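Local atomic coordinates of SH2 domain-containing protein 3C (Homo sapiens, PDB entry 3T6G), a protein that acts as an adapter that promotes cell migration and, through BCAR1-CRK-RAPGEF1 signalling, integrin-mediated adhesion, its closed Ras-GEF-like domain, the part modelled here, serving to bind BCAR1. Residues A[94-99]-A[211-216]; A[146-151]-A[186-191]. The protein carries 2 engineered substitutions. All blocks are in the same frame, centred on the assembly; numbering follows the deposited sequence.

Contact 1. Residues A[94-99]-A[211-216]; sequences QLRLDL and PLITLL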
# COMPACT_ATOMS: atom_id res chain seq x y z
N GLN A 94 9.96 -0.15 -6.19
CA GLN A 94 9.82 1.26 -6.51
C GLN A 94 8.35 1.72 -6.59
O GLN A 94 7.99 2.79 -6.11
CB GLN A 94 10.58 1.61 -7.77
CG GLN A 94 10.79 3.10 -7.93
CD GLN A 94 11.46 3.71 -6.71
OE1 GLN A 94 10.86 4.52 -6.01
NE2 GLN A 94 12.71 3.33 -6.46
N LEU A 95 7.52 0.88 -7.21
CA LEU A 95 6.09 1.04 -7.21
C LEU A 95 5.60 1.21 -5.77
O LEU A 95 4.99 2.23 -5.43
CB LEU A 95 5.41 -0.17 -7.88
CG LEU A 95 3.89 0.06 -7.95
CD1 LEU A 95 3.57 1.43 -8.64
CD2 LEU A 95 3.13 -1.09 -8.62
N ARG A 96 5.88 0.22 -4.93
CA ARG A 96 5.50 0.27 -3.52
C ARG A 96 5.93 1.58 -2.84
O ARG A 96 5.17 2.18 -2.06
CB ARG A 96 6.10 -0.90 -2.75
CG ARG A 96 5.32 -2.19 -2.82
CD ARG A 96 5.94 -3.22 -1.86
NE ARG A 96 7.33 -3.51 -2.21
CZ ARG A 96 7.70 -4.57 -2.93
NH1 ARG A 96 6.78 -5.42 -3.35
NH2 ARG A 96 8.97 -4.75 -3.23
N LEU A 97 7.14 2.04 -3.13
CA LEU A 97 7.57 3.27 -2.51
C LEU A 97 6.79 4.47 -3.06
O LEU A 97 6.43 5.36 -2.29
CB LEU A 97 9.08 3.46 -2.65
CG LEU A 97 9.93 2.47 -1.85
CD1 LEU A 97 11.40 2.81 -2.01
CD2 LEU A 97 9.55 2.50 -0.39
N ASP A 98 6.52 4.48 -4.37
CA ASP A 98 5.74 5.56 -5.00
C ASP A 98 4.33 5.64 -4.45
O ASP A 98 3.82 6.72 -4.18
CB ASP A 98 5.66 5.38 -6.52
CG ASP A 98 6.94 5.71 -7.21
OD1 ASP A 98 7.76 6.43 -6.59
OD2 ASP A 98 7.12 5.25 -8.36
N LEU A 99 3.67 4.49 -4.32
CA LEU A 99 2.35 4.46 -3.73
C LEU A 99 2.39 4.95 -2.28
O LEU A 99 1.40 5.46 -1.80
CB LEU A 99 1.72 3.08 -3.80
CG LEU A 99 1.23 2.56 -5.15
CD1 LEU A 99 0.73 1.11 -4.98
CD2 LEU A 99 0.12 3.44 -5.68
N PRO A 211 -1.50 -2.24 4.09
CA PRO A 211 -0.78 -3.12 5.01
C PRO A 211 0.34 -3.86 4.28
O PRO A 211 1.49 -3.71 4.66
CB PRO A 211 -1.86 -4.07 5.49
CG PRO A 211 -3.07 -3.23 5.50
CD PRO A 211 -2.96 -2.34 4.27
N LEU A 212 0.01 -4.62 3.24
CA LEU A 212 1.02 -5.33 2.45
C LEU A 212 2.27 -4.49 2.09
O LEU A 212 3.39 -4.86 2.41
CB LEU A 212 0.41 -5.85 1.16
CG LEU A 212 1.43 -6.39 0.15
CD1 LEU A 212 2.07 -7.69 0.68
CD2 LEU A 212 0.77 -6.64 -1.20
N ILE A 213 2.10 -3.37 1.41
CA ILE A 213 3.28 -2.65 0.95
C ILE A 213 4.09 -2.09 2.10
O ILE A 213 5.28 -1.81 1.96
CB ILE A 213 2.97 -1.56 -0.08
CG1 ILE A 213 2.02 -0.50 0.48
CG2 ILE A 213 2.42 -2.17 -1.36
CD1 ILE A 213 1.75 0.61 -0.53
N THR A 214 3.47 -1.94 3.25
CA THR A 214 4.20 -1.45 4.41
C THR A 214 5.04 -2.58 5.03
O THR A 214 6.21 -2.38 5.37
CB THR A 214 3.24 -0.83 5.41
OG1 THR A 214 2.31 -0.02 4.70
CG2 THR A 214 4.00 0.04 6.39
N LEU A 215 4.44 -3.76 5.17
CA LEU A 215 5.17 -4.96 5.52
C LEU A 215 6.42 -5.10 4.63
O LEU A 215 7.55 -4.94 5.10
CB LEU A 215 4.26 -6.17 5.35
CG LEU A 215 3.64 -6.80 6.60
CD1 LEU A 215 3.68 -5.84 7.73
CD2 LEU A 215 2.22 -7.26 6.34
N LEU A 216 6.22 -5.36 3.34
CA LEU A 216 7.33 -5.66 2.45
C LEU A 216 8.41 -4.58 2.42
O LEU A 216 9.47 -4.79 1.84
CB LEU A 216 6.87 -5.92 1.03
CG LEU A 216 5.57 -6.69 0.77
CD1 LEU A 216 5.50 -7.11 -0.71
CD2 LEU A 216 5.47 -7.89 1.66

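Contact 2. Residues A[146-151]-A[186-191]; sequences FSFAAV and KPFLKS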
# COMPACT_ATOMS: atom_id res chain seq x y z
N PHE A 146 -7.62 2.59 -1.64
CA PHE A 146 -6.36 3.32 -1.50
C PHE A 146 -6.62 4.75 -0.99
O PHE A 146 -6.24 5.09 0.12
CB PHE A 146 -5.58 3.30 -2.83
CG PHE A 146 -4.33 4.17 -2.83
CD1 PHE A 146 -3.15 3.70 -2.33
CD2 PHE A 146 -4.36 5.44 -3.34
CE1 PHE A 146 -2.02 4.49 -2.34
CE2 PHE A 146 -3.23 6.22 -3.36
CZ PHE A 146 -2.07 5.75 -2.85
N SER A 147 -7.28 5.57 -1.80
CA SER A 147 -7.59 6.95 -1.40
C SER A 147 -8.63 7.08 -0.27
O SER A 147 -8.57 8.02 0.52
CB SER A 147 -7.94 7.83 -2.60
OG SER A 147 -6.73 8.33 -3.17
N PHE A 148 -9.56 6.14 -0.21
CA PHE A 148 -10.40 6.03 0.97
C PHE A 148 -9.56 6.10 2.25
O PHE A 148 -9.84 6.88 3.14
CB PHE A 148 -11.17 4.72 0.94
CG PHE A 148 -11.80 4.37 2.25
CD1 PHE A 148 -12.80 5.17 2.79
CD2 PHE A 148 -11.38 3.23 2.96
CE1 PHE A 148 -13.39 4.85 4.01
CE2 PHE A 148 -11.97 2.89 4.20
CZ PHE A 148 -12.97 3.71 4.72
N ALA A 149 -8.50 5.30 2.31
CA ALA A 149 -7.67 5.23 3.52
C ALA A 149 -6.75 6.43 3.62
O ALA A 149 -6.37 6.83 4.71
CB ALA A 149 -6.85 3.93 3.54
N ALA A 150 -6.36 6.98 2.48
CA ALA A 150 -5.57 8.19 2.50
C ALA A 150 -6.44 9.36 3.03
O ALA A 150 -5.92 10.30 3.65
CB ALA A 150 -5.02 8.50 1.10
N VAL A 151 -7.75 9.29 2.81
CA VAL A 151 -8.63 10.38 3.21
C VAL A 151 -8.94 10.30 4.70
O VAL A 151 -8.79 11.30 5.41
CB VAL A 151 -9.91 10.45 2.35
CG1 VAL A 151 -10.98 11.27 3.05
CG2 VAL A 151 -9.58 11.03 0.94
N LYS A 186 -14.79 4.48 10.07
CA LYS A 186 -13.62 4.26 10.92
C LYS A 186 -13.38 2.78 11.23
O LYS A 186 -12.24 2.28 11.11
CB LYS A 186 -13.73 5.06 12.21
CG LYS A 186 -12.47 5.84 12.52
CD LYS A 186 -12.69 6.80 13.65
CE LYS A 186 -11.41 7.52 13.99
NZ LYS A 186 -11.68 8.59 15.00
N PRO A 187 -14.44 2.08 11.64
CA PRO A 187 -14.39 0.66 12.02
C PRO A 187 -14.29 -0.26 10.81
O PRO A 187 -13.87 -1.41 10.94
CB PRO A 187 -15.71 0.44 12.78
CG PRO A 187 -16.22 1.84 13.11
CD PRO A 187 -15.73 2.70 11.98
N PHE A 188 -14.69 0.23 9.65
CA PHE A 188 -14.51 -0.53 8.41
C PHE A 188 -13.03 -0.60 8.12
O PHE A 188 -12.47 -1.67 7.88
CB PHE A 188 -15.21 0.19 7.26
CG PHE A 188 -15.08 -0.50 5.93
CD1 PHE A 188 -15.81 -1.64 5.66
CD2 PHE A 188 -14.26 0.03 4.94
CE1 PHE A 188 -15.70 -2.26 4.42
CE2 PHE A 188 -14.16 -0.59 3.70
CZ PHE A 188 -14.88 -1.73 3.44
N LEU A 189 -12.40 0.56 8.18
CA LEU A 189 -10.97 0.66 7.95
C LEU A 189 -10.19 -0.15 8.98
O LEU A 189 -9.12 -0.68 8.68
CB LEU A 189 -10.58 2.13 8.03
CG LEU A 189 -9.13 2.44 7.74
CD1 LEU A 189 -8.72 1.97 6.35
CD2 LEU A 189 -8.88 3.92 7.93
N LYS A 190 -10.73 -0.24 10.18
CA LYS A 190 -10.04 -0.98 11.24
C LYS A 190 -10.02 -2.46 10.89
O LYS A 190 -9.01 -3.13 11.09
CB LYS A 190 -10.73 -0.74 12.57
CG LYS A 190 -9.84 -0.80 13.78
CD LYS A 190 -10.66 -0.52 15.03
CE LYS A 190 -9.84 -0.64 16.31
NZ LYS A 190 -10.63 -0.18 17.50
N SER A 191 -11.14 -2.97 10.36
CA SER A 191 -11.21 -4.32 9.82
C SER A 191 -10.20 -4.55 8.70
O SER A 191 -9.40 -5.48 8.77
CB SER A 191 -12.60 -4.60 9.25
OG SER A 191 -13.53 -4.91 10.27

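Contact 1. Residues A[94-99]-A[211-216]
With CG beside its backbone N (chi1 -83°) and a bend at chi3 (-61°), R96 runs its methylenes past I213 and then turns its guanidinium toward L216. I213 meets it with the CG2 branch, which a chi1 of 60° sets beside its own backbone N while CG1 carries CD1 off toward L99. The R96 and I213 side chains run alongside one another, pointing contrary ways, with R96 CD 3.7 Å from I213 CG2. I213 CD1 reaches on to L99 CB at 4.1 Å. L216 lies athwart R96: its CB sits over one guanidinium face, offset toward the rim, and its CD1 approaches R96 NH1 at 3.4 Å. The polar end is held from outside the two segments, NE by a salt bridge to E217 and NH1 by hydrogen bonds to the carbonyls of L87 and L89. In place of this arginine, an alanine would probably open a gap beside the I213 CG2 methyl and leave the E217 carboxylate without this mate. One buried arginine thus does two jobs, its aliphatic stem packing against helix 210-215 while its charge is matched by E217, the residue just after 211-216.

Contact 2. Residues A[146-151]-A[186-191]
Helices 146-151 and 186-191 cross at -120°, their axes 11.1 Å apart at closest approach. The nearest backbone approach is A149 to L189, whose CA atoms stand 7.2 Å apart. The second helix is kinked at P187, whose ring nitrogen makes no bond to the preceding turn. A spacing this wide is bridged by large side chains, with F148 reaching out from one helix and F188 and L189 from the other. F148 extends with CG anti to its backbone N (chi1 166°), carrying the CE2 corner of its ring to the far helix. There CE2 meets F188 CD2 at 3.7 Å, arriving at the edge of the F188 ring and near its plane. The ring centroids are 5.9 Å apart and the planes are inclined at 68°, an oblique pairing. L189 lies alongside F148, pointing back the other way, and its CD1 methyl serves two neighbours: it lies 4.0 Å from F148 CE2 and 3.9 Å from A149 CB. A single leucine methyl thus packs against both the small alanine and the corner of the phenylalanine ring. Outside the pair, R139 of helix 121-140 makes a cation-pi contact with F188 and also packs on F148, while M152 touches L189 and F103 of helix 93-115 lies against A149. The arrangement is apolar helix-to-helix packing within the all-helical Cdc25-homology (Ras-GEF) fold, joining helix 145-155 to helix 175-193.

Overall arrangement
Both contacts belong to the same Ras-GEF-like domain, their centres about 17 Å apart. Contact 2 is nested along the chain inside the loop that contact 1 closes, and helix 175-193, which supplies 186-191, is the helix before 210-215 in the chain, with a connection between them; helix 210-215 in turn supplies most of 211-216. They meet where L99 O packs against F146 CE1 at 3.6 Å. Helix 93-115 is common ground: it carries 94-99, while further along its R102, F103 and L110 touch side chains of 146-151. Contact 1 also lies beside the partner protein in the assembly, where L216 packs on an apolar side chain; contact 2 has no neighbour from another chain.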